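Local atomic coordinates of peptidoglycan recognition protein-LC isoform LCx (Drosophila melanogaster, PDB entry 2F2L), a protein that binds a monomeric peptidoglycan fragment through its amidase-like extracellular domain and probably takes part in sensing bacteria in the fly's innate immunity. Residues 149-152 with 153-157. Residues are numbered along the deposited sequence; the frame is centred on the assembly and turned at random.
Sequences PGEE and LYKII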
loop_
_atom_site.group_PDB
_atom_site.type_symbol
_atom_site.label_atom_id
_atom_site.label_comp_id
_atom_site.label_asym_id
_atom_site.label_seq_id
_atom_site.Cartn_x
_atom_site.Cartn_y
_atom_site.Cartn_z
ATOM N N PRO B 149 3.557 14.055 2.933
ATOM C CA PRO B 149 4.682 13.108 2.918
ATOM C C PRO B 149 5.047 12.466 4.250
ATOM O O PRO B 149 6.168 11.992 4.395
ATOM C CB PRO B 149 5.854 13.992 2.506
ATOM C CG PRO B 149 5.537 15.305 3.182
ATOM C CD PRO B 149 4.030 15.448 3.103
ATOM N N GLY B 150 4.129 12.451 5.203
ATOM C CA GLY B 150 4.404 11.910 6.530
ATOM C C GLY B 150 4.801 13.037 7.467
ATOM O O GLY B 150 5.609 13.879 7.115
ATOM N N GLU B 151 4.254 13.017 8.673
ATOM C CA GLU B 151 4.467 14.070 9.658
ATOM C C GLU B 151 5.950 14.455 9.850
ATOM O O GLU B 151 6.278 15.651 9.877
ATOM C CB GLU B 151 3.840 13.644 10.983
ATOM C CG GLU B 151 3.921 14.674 12.106
ATOM C CD GLU B 151 3.121 15.929 11.824
ATOM O OE1 GLU B 151 2.159 15.860 11.038
ATOM O OE2 GLU B 151 3.437 16.980 12.413
ATOM N N GLU B 152 6.828 13.453 9.993
ATOM C CA GLU B 152 8.249 13.704 10.289
ATOM C C GLU B 152 8.957 14.303 9.092
ATOM O O GLU B 152 9.831 15.144 9.257
ATOM C CB GLU B 152 8.986 12.442 10.767
ATOM C CG GLU B 152 8.584 11.966 12.146
ATOM C CD GLU B 152 8.733 13.055 13.219
ATOM O OE1 GLU B 152 9.807 13.691 13.304
ATOM O OE2 GLU B 152 7.768 13.275 13.988
ATOM N N LEU B 153 8.588 13.869 7.889
ATOM C CA LEU B 153 9.156 14.471 6.688
ATOM C C LEU B 153 8.589 15.882 6.478
ATOM O O LEU B 153 9.324 16.820 6.148
ATOM C CB LEU B 153 8.916 13.584 5.471
ATOM C CG LEU B 153 9.362 14.118 4.114
ATOM C CD1 LEU B 153 10.725 14.736 4.160
ATOM C CD2 LEU B 153 9.312 12.982 3.091
ATOM N N TYR B 154 7.293 16.045 6.705
ATOM C CA TYR B 154 6.671 17.366 6.580
ATOM C C TYR B 154 7.272 18.378 7.542
ATOM O O TYR B 154 7.525 19.521 7.161
ATOM C CB TYR B 154 5.169 17.296 6.802
ATOM C CG TYR B 154 4.450 18.586 6.508
ATOM C CD1 TYR B 154 4.411 19.099 5.229
ATOM C CD2 TYR B 154 3.786 19.282 7.509
ATOM C CE1 TYR B 154 3.731 20.283 4.948
ATOM C CE2 TYR B 154 3.104 20.453 7.240
ATOM C CZ TYR B 154 3.082 20.949 5.961
ATOM O OH TYR B 154 2.406 22.108 5.693
ATOM N N LYS B 155 7.490 17.981 8.789
ATOM C CA LYS B 155 8.098 18.892 9.757
ATOM C C LYS B 155 9.490 19.356 9.284
ATOM O O LYS B 155 9.878 20.496 9.527
ATOM C CB LYS B 155 8.176 18.268 11.154
ATOM C CG LYS B 155 6.857 18.238 11.878
ATOM C CD LYS B 155 7.028 17.964 13.376
ATOM C CE LYS B 155 7.263 16.505 13.687
ATOM N NZ LYS B 155 7.259 16.252 15.163
ATOM N N ILE B 156 10.217 18.479 8.593
ATOM C CA ILE B 156 11.542 18.833 8.075
ATOM C C ILE B 156 11.447 19.849 6.920
ATOM O O ILE B 156 12.099 20.891 6.951
ATOM C CB ILE B 156 12.342 17.566 7.672
ATOM C CG1 ILE B 156 12.728 16.779 8.937
ATOM C CG2 ILE B 156 13.594 17.931 6.890
ATOM C CD1 ILE B 156 13.308 15.411 8.662
ATOM N N ILE B 157 10.626 19.559 5.913
ATOM C CA ILE B 157 10.554 20.421 4.735
ATOM C C ILE B 157 9.892 21.787 5.034
ATOM O O ILE B 157 10.164 22.752 4.329
ATOM C CB ILE B 157 9.843 19.746 3.517
ATOM C CG1 ILE B 157 8.335 19.666 3.738
ATOM C CG2 ILE B 157 10.461 18.375 3.203
ATOM C CD1 ILE B 157 7.592 18.991 2.612
HETATM O O HOH W 1 9.766 15.436 15.657
#
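Lys155 and Glu152 run abreast in the same direction, and their ends meet in a salt bridge of 3.2 Å between Lys155 NZ and Glu152 OE2, whose hydrogen bond is weak. A water closes the pair from the other carboxylate oxygen: it donates to Glu152 OE1 and accepts from Lys155 NZ at 2.7 Å. Chi1 (-76°) sets Lys155 CG beside its own backbone N and 3.7 Å from Glu151 OE2; the bend at chi3 (-79°) then turns CE and NZ toward the Glu152 carboxylate. The carboxylate of Glu151 has its stronger partner in Arg141, bridged through OE1.

All this decorates the first turn of helix 151-157, the C-terminal helix of the amidase-like PGRP fold, with Gly150 at its N-cap. Gly150 O takes the N-H of Tyr154 at 2.8 Å, almost straight, and Glu151 O takes that of Lys155; the next bond, Ile156 N to Glu152 O, is weak.

On the buried side the ring of Pro149, which follows a cis peptide bond, packs by CB against Leu153 CD2 (3.6 Å), the two side chains crossing at about a right angle. Pro149 CG reaches Tyr154 CB and, farther off, Ile157 CD1 at 4.3 Å. Behind them, Ile30 of strand 25-32 meets Pro149, Leu153 and Ile157, where this face of the helix lies against the sheet.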